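Periplasmic binding protein (Veillonella parvula, PDB 4MO9) probably captures an iron complex, such as a ferric siderophore, outside the inner membrane and delivers it to an ABC transporter. Local coordinates at residues Y146-Y149 and H150-K153; D124-D127 and Q128-D132; T333-P336 and E337-K340. All coordinates share one frame; numbering follows the deposited sequence.

Overall arrangement
The protein has two lobes, each built on a beta sheet, in the manner of TroA-like binding proteins. Contacts 1 and 2 lie in the N-terminal lobe, their centres about 15 Å apart. They touch: Tyr-146 OH lies 2.5 Å from Glu-130 OE2, a probable hydrogen bond, and His-150 CB packs on Asp-124 OD2. Both are near the pocket holding trimethylamine oxide, which Trp-45 helps to line. The side chain of His-150 is about 6 Å from that ligand and that of Leu-125 about 8 Å. Contact 3 belongs to the C-terminal lobe. Its centre is about 26 Å from that of contact 1 and about 40 Å from that of contact 2, across the chain's centre.

Contact 1: residues Y146-Y149 and H150-K153; sequences YIDY and HAEK
Asp-148 turns its carboxylate forward onto the two residues that follow Tyr-149. CG is anti to the backbone N (chi1 -171°), which carries OD1 to the backbone N-H groups of His-150 and Ala-151. OD1 takes two weak hydrogen bonds. One comes from His-150 N at 3.1 Å and is strongly bent, with an angle of 122° at the hydrogen. The other comes from Ala-151 N, also at 3.1 Å from OD1. The first of these closes an Asx turn. The second oxygen, OD2, meets the methyl group of Ala-151, with CB 3.4 Å away. The same OD1 lies at the edge of the His-150 imidazole, near the ring plane.

Tyr-149 acts here mainly through its backbone. Its carbonyl O receives a weak bond from Glu-152 N at 3.3 Å, which closes a beta turn over His-150 and Ala-151. Tyr-149 N donates to a water whose O is 2.8 Å away, and the water also bonds to His-150 ND1. This bridge helps to fix the rotation of the imidazole, which also meets the ring of Trp-45. Glu-152 folds back: its OE1 comes within 3.5 Å of Tyr-149 O. Two acceptors are close there, but both carboxylate oxygens have partners elsewhere, OE2 at Arg-319 N and OE1, weakly, at His-157 NE2.

The turn joins the end of strand 143-147 to helix 154-168, with Lys-153 at the N-cap position. The Tyr-149 ring goes to the helix side, against Ser-160, Ile-161 and His-157, and its OH bonds to Thr-54. On the sheet side, Ile-147 pairs with strand 118-122, and Asp-148 and His-150 pack on helix 123-132.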
ATOM      1  N   TYR A 146       0.443  -1.341 -18.034  1.00 25.58           N
ATOM      2  CA  TYR A 146      -0.164  -0.535 -16.947  1.00 24.06           C
ATOM      3  C   TYR A 146      -0.810  -1.417 -15.889  1.00 23.45           C
ATOM      4  O   TYR A 146      -1.449  -2.415 -16.219  1.00 25.36           O
ATOM      5  CB  TYR A 146      -1.189   0.458 -17.507  1.00 25.61           C
ATOM      6  CG  TYR A 146      -0.541   1.522 -18.368  1.00 29.02           C
ATOM      7  CD1 TYR A 146       0.456   2.344 -17.845  1.00 28.42           C
ATOM      8  CD2 TYR A 146      -0.915   1.702 -19.690  1.00 27.95           C
ATOM      9  CE1 TYR A 146       1.063   3.311 -18.624  1.00 30.02           C
ATOM     10  CE2 TYR A 146      -0.310   2.668 -20.479  1.00 30.74           C
ATOM     11  CZ  TYR A 146       0.675   3.468 -19.933  1.00 31.54           C
ATOM     12  OH  TYR A 146       1.283   4.430 -20.707  1.00 34.95           O
ATOM     13  N   ILE A 147      -0.649  -1.046 -14.618  1.00 25.14           N
ATOM     14  CA  ILE A 147      -1.247  -1.777 -13.509  1.00 23.72           C
ATOM     15  C   ILE A 147      -1.922  -0.740 -12.598  1.00 26.53           C
ATOM     16  O   ILE A 147      -1.680   0.465 -12.738  1.00 25.54           O
ATOM     17  CB  ILE A 147      -0.183  -2.560 -12.712  1.00 25.00           C
ATOM     18  CG1 ILE A 147       0.818  -1.590 -12.070  1.00 27.27           C
ATOM     19  CG2 ILE A 147       0.552  -3.571 -13.616  1.00 24.95           C
ATOM     20  CD1 ILE A 147       1.778  -2.259 -11.081  1.00 27.05           C
ATOM     21  N   ASP A 148      -2.765  -1.178 -11.668  1.00 24.60           N
ATOM     22  CA  ASP A 148      -3.495  -0.194 -10.876  1.00 26.76           C
ATOM     23  C   ASP A 148      -3.994  -0.788  -9.568  1.00 28.86           C
ATOM     24  O   ASP A 148      -5.130  -1.279  -9.477  1.00 30.99           O
ATOM     25  CB  ASP A 148      -4.663   0.420 -11.671  1.00 24.26           C
ATOM     26  CG  ASP A 148      -5.304   1.614 -10.957  1.00 28.53           C
ATOM     27  OD1 ASP A 148      -4.755   2.101  -9.936  1.00 31.29           O
ATOM     28  OD2 ASP A 148      -6.363   2.093 -11.418  1.00 28.80           O
ATOM     29  N   TYR A 149      -3.145  -0.729  -8.553  1.00 26.27           N
ATOM     30  CA  TYR A 149      -3.556  -1.090  -7.209  1.00 27.61           C
ATOM     31  C   TYR A 149      -4.182   0.104  -6.487  1.00 28.23           C
ATOM     32  O   TYR A 149      -4.835  -0.071  -5.446  1.00 26.46           O
ATOM     33  CB  TYR A 149      -2.347  -1.610  -6.429  1.00 25.98           C
ATOM     34  CG  TYR A 149      -1.802  -2.934  -6.924  1.00 25.80           C
ATOM     35  CD1 TYR A 149      -2.639  -4.026  -7.118  1.00 24.23           C
ATOM     36  CD2 TYR A 149      -0.448  -3.086  -7.205  1.00 28.05           C
ATOM     37  CE1 TYR A 149      -2.140  -5.248  -7.563  1.00 24.77           C
ATOM     38  CE2 TYR A 149       0.066  -4.294  -7.669  1.00 26.40           C
ATOM     39  CZ  TYR A 149      -0.788  -5.374  -7.837  1.00 28.17           C
ATOM     40  OH  TYR A 149      -0.280  -6.573  -8.278  1.00 26.02           O
ATOM     41  N   HIS A 150      -4.004   1.314  -7.027  1.00 25.75           N
ATOM     42  CA  HIS A 150      -4.463   2.520  -6.325  1.00 23.67           C
ATOM     43  C   HIS A 150      -5.974   2.665  -6.397  1.00 26.98           C
ATOM     44  O   HIS A 150      -6.583   3.314  -5.538  1.00 26.07           O
ATOM     45  CB  HIS A 150      -3.795   3.789  -6.876  1.00 23.70           C
ATOM     46  CG  HIS A 150      -2.327   3.873  -6.591  1.00 28.29           C
ATOM     47  ND1 HIS A 150      -1.384   3.150  -7.292  1.00 31.23           N
ATOM     48  CD2 HIS A 150      -1.641   4.600  -5.675  1.00 30.01           C
ATOM     49  CE1 HIS A 150      -0.180   3.423  -6.815  1.00 30.12           C
ATOM     50  NE2 HIS A 150      -0.308   4.307  -5.836  1.00 30.41           N
ATOM     51  N   ALA A 151      -6.590   2.062  -7.412  1.00 25.02           N
ATOM     52  CA  ALA A 151      -8.049   2.159  -7.553  1.00 25.75           C
ATOM     53  C   ALA A 151      -8.758   1.497  -6.372  1.00 25.71           C
ATOM     54  O   ALA A 151      -9.876   1.874  -6.012  1.00 27.80           O
ATOM     55  CB  ALA A 151      -8.499   1.501  -8.858  1.00 28.13           C
ATOM     56  N   GLU A 152      -8.108   0.489  -5.798  1.00 27.92           N
ATOM     57  CA  GLU A 152      -8.718  -0.353  -4.771  1.00 28.75           C
ATOM     58  C   GLU A 152     -10.043  -0.953  -5.269  1.00 31.20           C
ATOM     59  O   GLU A 152     -11.050  -0.955  -4.546  1.00 30.01           O
ATOM     60  CB  GLU A 152      -8.925   0.428  -3.468  1.00 29.00           C
ATOM     61  CG  GLU A 152      -7.666   1.134  -2.932  1.00 31.15           C
ATOM     62  CD  GLU A 152      -6.645   0.174  -2.315  1.00 32.00           C
ATOM     63  OE1 GLU A 152      -6.693  -1.051  -2.611  1.00 29.57           O
ATOM     64  OE2 GLU A 152      -5.778   0.646  -1.534  1.00 32.27           O
ATOM     65  N   LYS A 153     -10.040  -1.461  -6.499  1.00 28.82           N
ATOM     66  CA  LYS A 153     -11.180  -2.217  -6.998  1.00 30.67           C
ATOM     67  C   LYS A 153     -10.718  -3.640  -7.232  1.00 28.71           C
ATOM     68  O   LYS A 153      -9.606  -3.862  -7.742  1.00 28.01           O
ATOM     69  CB  LYS A 153     -11.693  -1.652  -8.321  1.00 35.47           C
ATOM     70  CG  LYS A 153     -12.091  -0.190  -8.314  1.00 42.81           C
ATOM     71  CD  LYS A 153     -12.468   0.210  -9.736  1.00 49.10           C
ATOM     72  CE  LYS A 153     -12.706   1.704  -9.894  1.00 54.03           C
ATOM     73  NZ  LYS A 153     -12.982   2.019 -11.330  1.00 57.88           N
TER
HETATM   74  O   HOH W   1      -0.689   0.512  -8.860  1.00 29.40           O

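Contact 2: residues D124-D127 and Q128-D132; sequences DLKD and QYESD
This is a contact along one helix, 123-132, between residues a turn apart on the N-terminal lobe. Lys-126 and Glu-130 carry it, four positions apart. Lys-126 NZ and Glu-130 OE1 form a salt bridge at 3.6 Å. The lysine chain runs extended from chi1 (174°) and bends only at its last torsion, while the glutamate bends at chi2. The two side chains meet at a slant. Their aliphatic parts also touch, CG of Lys-126 lying 4.0 Å from CG of Glu-130. The other carboxylate oxygen, OE2, is used by Tyr-146 OH on strand 143-147, and so the carboxylate serves two partners.

Together with helix 134-139, this helix makes the beta-alpha-beta crossover between the adjacent parallel strands 118-122 and 143-147. Tyr-129 is buried against the sheet. Its ring packs on Ile-119 and Ile-121 of the first strand, and its OH bonds to Thr-144 of the second.

Three backbone bonds join residues four apart. Tyr-129 N donates to Leu-125 O at 2.9 Å, and Glu-130 N donates to Lys-126 O at 2.8 Å, nearly straight at 169°. Ser-131 N reaches Asp-127 O at 3.0 Å with a donor tilted from the carbonyl plane. Asp-124 O and Gln-128 N are 5.8 Å apart. A water bridges them, donating to Asp-124 O and accepting from Gln-128 N. The Leu-125 side chain rests on Trp-45 and Ile-101.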
ATOM      1  N   ASP A 124      -1.787   5.760 -11.849  1.00 31.22           N
ATOM      2  CA  ASP A 124      -1.592   7.081 -11.237  1.00 31.02           C
ATOM      3  C   ASP A 124      -0.325   7.775 -11.758  1.00 30.88           C
ATOM      4  O   ASP A 124      -0.156   8.986 -11.594  1.00 32.15           O
ATOM      5  CB  ASP A 124      -1.554   6.965  -9.706  1.00 30.40           C
ATOM      6  CG  ASP A 124      -2.949   6.894  -9.088  1.00 37.65           C
ATOM      7  OD1 ASP A 124      -3.930   6.675  -9.842  1.00 35.99           O
ATOM      8  OD2 ASP A 124      -3.066   7.061  -7.846  1.00 40.42           O
ATOM      9  N   LEU A 125       0.553   6.999 -12.387  1.00 26.98           N
ATOM     10  CA  LEU A 125       1.810   7.506 -12.936  1.00 30.44           C
ATOM     11  C   LEU A 125       1.766   7.568 -14.480  1.00 32.74           C
ATOM     12  O   LEU A 125       2.678   8.105 -15.125  1.00 32.25           O
ATOM     13  CB  LEU A 125       2.972   6.610 -12.457  1.00 30.01           C
ATOM     14  CG  LEU A 125       4.421   7.001 -12.784  1.00 32.18           C
ATOM     15  CD1 LEU A 125       4.757   8.388 -12.261  1.00 33.00           C
ATOM     16  CD2 LEU A 125       5.385   5.970 -12.197  1.00 32.40           C
ATOM     17  N   LYS A 126       0.686   7.043 -15.067  1.00 31.45           N
ATOM     18  CA  LYS A 126       0.545   6.936 -16.530  1.00 29.71           C
ATOM     19  C   LYS A 126       0.649   8.263 -17.301  1.00 32.61           C
ATOM     20  O   LYS A 126       1.382   8.353 -18.301  1.00 31.82           O
ATOM     21  CB  LYS A 126      -0.773   6.219 -16.882  1.00 31.92           C
ATOM     22  CG  LYS A 126      -1.133   6.167 -18.397  1.00 30.65           C
ATOM     23  CD  LYS A 126      -2.256   5.149 -18.628  1.00 29.20           C
ATOM     24  CE  LYS A 126      -2.775   5.141 -20.068  1.00 32.35           C
ATOM     25  NZ  LYS A 126      -3.470   6.394 -20.445  1.00 35.06           N
ATOM     26  N   ASP A 127      -0.074   9.288 -16.855  1.00 34.99           N
ATOM     27  CA  ASP A 127      -0.041  10.570 -17.555  1.00 36.20           C
ATOM     28  C   ASP A 127       1.377  11.125 -17.635  1.00 34.06           C
ATOM     29  O   ASP A 127       1.842  11.520 -18.713  1.00 36.29           O
ATOM     30  CB  ASP A 127      -0.979  11.585 -16.892  1.00 42.63           C
ATOM     31  CG  ASP A 127      -2.442  11.249 -17.108  1.00 50.25           C
ATOM     32  OD1 ASP A 127      -2.763  10.614 -18.138  1.00 48.80           O
ATOM     33  OD2 ASP A 127      -3.271  11.625 -16.252  1.00 55.43           O
ATOM     34  N   GLN A 128       2.071  11.139 -16.503  1.00 33.18           N
ATOM     35  CA  GLN A 128       3.443  11.630 -16.464  1.00 33.41           C
ATOM     36  C   GLN A 128       4.357  10.756 -17.332  1.00 32.72           C
ATOM     37  O   GLN A 128       5.193  11.267 -18.072  1.00 31.31           O
ATOM     38  CB  GLN A 128       3.961  11.654 -15.030  1.00 34.37           C
ATOM     39  CG  GLN A 128       5.239  12.437 -14.870  1.00 42.52           C
ATOM     40  CD  GLN A 128       5.005  13.931 -14.977  1.00 51.90           C
ATOM     41  OE1 GLN A 128       5.865  14.683 -15.451  1.00 54.46           O
ATOM     42  NE2 GLN A 128       3.833  14.371 -14.537  1.00 52.83           N
ATOM     43  N   TYR A 129       4.191   9.440 -17.235  1.00 31.81           N
ATOM     44  CA  TYR A 129       5.009   8.518 -18.007  1.00 31.14           C
ATOM     45  C   TYR A 129       4.834   8.790 -19.500  1.00 33.34           C
ATOM     46  O   TYR A 129       5.817   8.947 -20.233  1.00 33.46           O
ATOM     47  CB  TYR A 129       4.627   7.074 -17.666  1.00 29.53           C
ATOM     48  CG  TYR A 129       5.299   6.017 -18.529  1.00 31.91           C
ATOM     49  CD1 TYR A 129       6.654   5.730 -18.386  1.00 33.18           C
ATOM     50  CD2 TYR A 129       4.570   5.291 -19.466  1.00 30.42           C
ATOM     51  CE1 TYR A 129       7.271   4.748 -19.178  1.00 32.87           C
ATOM     52  CE2 TYR A 129       5.169   4.309 -20.243  1.00 30.00           C
ATOM     53  CZ  TYR A 129       6.512   4.043 -20.093  1.00 32.01           C
ATOM     54  OH  TYR A 129       7.101   3.068 -20.865  1.00 34.17           O
ATOM     55  N   GLU A 130       3.585   8.874 -19.945  1.00 34.11           N
ATOM     56  CA  GLU A 130       3.308   9.074 -21.362  1.00 37.81           C
ATOM     57  C   GLU A 130       3.824  10.417 -21.850  1.00 41.81           C
ATOM     58  O   GLU A 130       4.217  10.553 -23.010  1.00 43.72           O
ATOM     59  CB  GLU A 130       1.813   8.903 -21.661  1.00 40.87           C
ATOM     60  CG  GLU A 130       1.293   7.532 -21.240  1.00 45.01           C
ATOM     61  CD  GLU A 130       0.171   6.996 -22.113  1.00 52.71           C
ATOM     62  OE1 GLU A 130      -0.788   7.752 -22.393  1.00 56.41           O
ATOM     63  OE2 GLU A 130       0.248   5.803 -22.503  1.00 50.90           O
ATOM     64  N   SER A 131       3.849  11.406 -20.961  1.00 41.08           N
ATOM     65  CA  SER A 131       4.312  12.735 -21.347  1.00 42.95           C
ATOM     66  C   SER A 131       5.836  12.806 -21.438  1.00 41.68           C
ATOM     67  O   SER A 131       6.379  13.467 -22.321  1.00 42.49           O
ATOM     68  CB  SER A 131       3.818  13.774 -20.343  1.00 44.23           C
ATOM     69  OG  SER A 131       4.114  15.076 -20.805  1.00 51.68           O
ATOM     70  N   ASP A 132       6.516  12.125 -20.516  1.00 44.62           N
ATOM     71  CA  ASP A 132       7.958  12.312 -20.324  1.00 47.23           C
ATOM     72  C   ASP A 132       8.864  11.278 -21.003  1.00 43.99           C
ATOM     73  O   ASP A 132       9.953  11.631 -21.435  1.00 48.63           O
ATOM     74  CB  ASP A 132       8.313  12.327 -18.829  1.00 43.48           C
ATOM     75  CG  ASP A 132       7.971  13.643 -18.145  1.00 47.96           C
ATOM     76  OD1 ASP A 132       7.664  14.635 -18.847  1.00 49.47           O
ATOM     77  OD2 ASP A 132       8.028  13.680 -16.889  1.00 46.94           O
TER
HETATM   78  O   HOH W   2       0.738  10.701 -13.882  1.00 33.19           O

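Contact 3: residues T333-P336 and E337-K340; sequences TFYP and EEFK
Tyr-335 and Phe-339 both set CG anti to the carbonyl carbon (chi1 -72° for Phe-339), and Glu-338 bends at chi2 (76°) to bring its carboxylate back alongside CB of Tyr-335. These torsions bring the side chains of Glu-338 and Phe-339 to the carbonyl of Tyr-335. The Phe-339 ring presents its edge to Tyr-335 O. CD2 lies 3.3 Å from that oxygen, which sits in the ring plane. The same CD2 touches CB of Tyr-335 at 4.0 Å. Glu-338 OE1 comes to 3.3 Å from Tyr-335 CB, near the plane of the tyrosine ring and at its edge. Ring and carboxylate planes stand almost square to each other, at 86°. OE1 is also 3.2 Å from Tyr-335 O, two acceptors side by side. The salt bridge of Glu-338 OE2 with Lys-197 probably offsets this. With Phe-339 cut back to an alanine, a gap is likely to open beside Tyr-335 CB, and the Tyr-335 carbonyl O would lose the ring edge.

The backbone turns twice here. Glu-338 N donates a weak hydrogen bond to Tyr-335 O at 3.1 Å. Phe-339 N donates another to Pro-336 O at 3.3 Å, also weak.

Tyr-335 is where the chain leaves the helical angles of helix 324-334, and its OH bonds to Gly-232 O. Glu-338 O is taken by Arg-191 of helix 171-194, which ties the bend to that helix. The whole is a pair of overlapping type I beta turns, the first with proline at its second position, leading from helix 324-334 towards helix 344-355.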
ATOM      1  N   THR A 333     -12.285  -3.686  12.578  1.00 33.09           N
ATOM      2  CA  THR A 333     -12.203  -2.595  13.565  1.00 33.65           C
ATOM      3  C   THR A 333     -13.569  -1.936  13.727  1.00 34.78           C
ATOM      4  O   THR A 333     -14.027  -1.675  14.850  1.00 34.92           O
ATOM      5  CB  THR A 333     -11.169  -1.533  13.126  1.00 33.44           C
ATOM      6  OG1 THR A 333      -9.856  -2.116  13.139  1.00 33.86           O
ATOM      7  CG2 THR A 333     -11.192  -0.305  14.047  1.00 33.94           C
ATOM      8  N   PHE A 334     -14.221  -1.677  12.596  1.00 34.22           N
ATOM      9  CA  PHE A 334     -15.540  -1.057  12.597  1.00 35.68           C
ATOM     10  C   PHE A 334     -16.634  -1.999  13.097  1.00 39.55           C
ATOM     11  O   PHE A 334     -17.571  -1.555  13.751  1.00 30.81           O
ATOM     12  CB  PHE A 334     -15.893  -0.537  11.200  1.00 31.98           C
ATOM     13  CG  PHE A 334     -14.872   0.415  10.632  1.00 33.62           C
ATOM     14  CD1 PHE A 334     -14.159   1.256  11.468  1.00 34.44           C
ATOM     15  CD2 PHE A 334     -14.614   0.455   9.260  1.00 34.44           C
ATOM     16  CE1 PHE A 334     -13.209   2.128  10.958  1.00 36.84           C
ATOM     17  CE2 PHE A 334     -13.662   1.326   8.744  1.00 33.89           C
ATOM     18  CZ  PHE A 334     -12.958   2.168   9.605  1.00 35.18           C
ATOM     19  N   TYR A 335     -16.526  -3.289  12.766  1.00 36.98           N
ATOM     20  CA  TYR A 335     -17.563  -4.267  13.130  1.00 39.11           C
ATOM     21  C   TYR A 335     -16.986  -5.552  13.745  1.00 39.29           C
ATOM     22  O   TYR A 335     -17.025  -6.617  13.110  1.00 37.07           O
ATOM     23  CB  TYR A 335     -18.395  -4.616  11.884  1.00 36.25           C
ATOM     24  CG  TYR A 335     -19.068  -3.422  11.233  1.00 35.91           C
ATOM     25  CD1 TYR A 335     -18.510  -2.808  10.125  1.00 38.19           C
ATOM     26  CD2 TYR A 335     -20.263  -2.909  11.733  1.00 39.58           C
ATOM     27  CE1 TYR A 335     -19.114  -1.715   9.521  1.00 39.03           C
ATOM     28  CE2 TYR A 335     -20.883  -1.814  11.132  1.00 39.10           C
ATOM     29  CZ  TYR A 335     -20.302  -1.220  10.027  1.00 37.72           C
ATOM     30  OH  TYR A 335     -20.898  -0.139   9.409  1.00 34.51           O
ATOM     31  N   PRO A 336     -16.455  -5.453  14.979  1.00 38.06           N
ATOM     32  CA  PRO A 336     -15.692  -6.521  15.641  1.00 38.30           C
ATOM     33  C   PRO A 336     -16.419  -7.862  15.736  1.00 39.38           C
ATOM     34  O   PRO A 336     -15.818  -8.906  15.456  1.00 39.90           O
ATOM     35  CB  PRO A 336     -15.455  -5.958  17.052  1.00 42.33           C
ATOM     36  CG  PRO A 336     -15.459  -4.482  16.862  1.00 44.87           C
ATOM     37  CD  PRO A 336     -16.471  -4.213  15.774  1.00 39.73           C
ATOM     38  N   GLU A 337     -17.689  -7.836  16.133  1.00 43.18           N
ATOM     39  CA  GLU A 337     -18.454  -9.062  16.328  1.00 48.78           C
ATOM     40  C   GLU A 337     -18.838  -9.728  15.008  1.00 49.25           C
ATOM     41  O   GLU A 337     -19.082 -10.938  14.969  1.00 52.90           O
ATOM     42  CB  GLU A 337     -19.701  -8.786  17.172  1.00 57.53           C
ATOM     43  CG  GLU A 337     -19.395  -8.225  18.555  1.00 66.58           C
ATOM     44  CD  GLU A 337     -18.803  -9.264  19.502  1.00 74.31           C
ATOM     45  OE1 GLU A 337     -18.154  -8.859  20.494  1.00 78.77           O
ATOM     46  OE2 GLU A 337     -18.997 -10.480  19.263  1.00 74.27           O
ATOM     47  N   GLU A 338     -18.884  -8.949  13.930  1.00 44.11           N
ATOM     48  CA  GLU A 338     -19.246  -9.498  12.622  1.00 43.51           C
ATOM     49  C   GLU A 338     -18.045 -10.114  11.922  1.00 40.41           C
ATOM     50  O   GLU A 338     -18.202 -10.773  10.890  1.00 41.71           O
ATOM     51  CB  GLU A 338     -19.859  -8.425  11.709  1.00 43.57           C
ATOM     52  CG  GLU A 338     -21.265  -7.998  12.077  1.00 47.99           C
ATOM     53  CD  GLU A 338     -21.294  -7.083  13.285  1.00 55.12           C
ATOM     54  OE1 GLU A 338     -20.214  -6.610  13.716  1.00 55.04           O
ATOM     55  OE2 GLU A 338     -22.400  -6.836  13.809  1.00 60.64           O
ATOM     56  N   PHE A 339     -16.854  -9.901  12.484  1.00 38.17           N
ATOM     57  CA  PHE A 339     -15.614 -10.342  11.850  1.00 35.88           C
ATOM     58  C   PHE A 339     -14.660 -11.103  12.779  1.00 36.45           C
ATOM     59  O   PHE A 339     -13.434 -10.960  12.665  1.00 35.36           O
ATOM     60  CB  PHE A 339     -14.901  -9.155  11.188  1.00 37.32           C
ATOM     61  CG  PHE A 339     -15.582  -8.662   9.934  1.00 37.29           C
ATOM     62  CD1 PHE A 339     -15.263  -9.202   8.702  1.00 38.64           C
ATOM     63  CD2 PHE A 339     -16.546  -7.663   9.995  1.00 39.18           C
ATOM     64  CE1 PHE A 339     -15.892  -8.752   7.535  1.00 40.40           C
ATOM     65  CE2 PHE A 339     -17.183  -7.203   8.847  1.00 40.68           C
ATOM     66  CZ  PHE A 339     -16.853  -7.750   7.608  1.00 40.73           C
ATOM     67  N   LYS A 340     -15.223 -11.932  13.662  1.00 38.58           N
ATOM     68  CA  LYS A 340     -14.427 -12.748  14.581  1.00 44.35           C
ATOM     69  C   LYS A 340     -13.643 -13.816  13.834  1.00 43.41           C
ATOM     70  O   LYS A 340     -12.630 -14.315  14.333  1.00 43.03           O
ATOM     71  CB  LYS A 340     -15.311 -13.417  15.642  1.00 50.54           C
ATOM     72  CG  LYS A 340     -16.152 -12.448  16.450  1.00 53.89           C
ATOM     73  CD  LYS A 340     -16.759 -13.101  17.693  1.00 59.67           C
ATOM     74  CE  LYS A 340     -15.708 -13.310  18.782  1.00 65.35           C
ATOM     75  NZ  LYS A 340     -16.316 -13.563  20.128  1.00 70.63           N
TER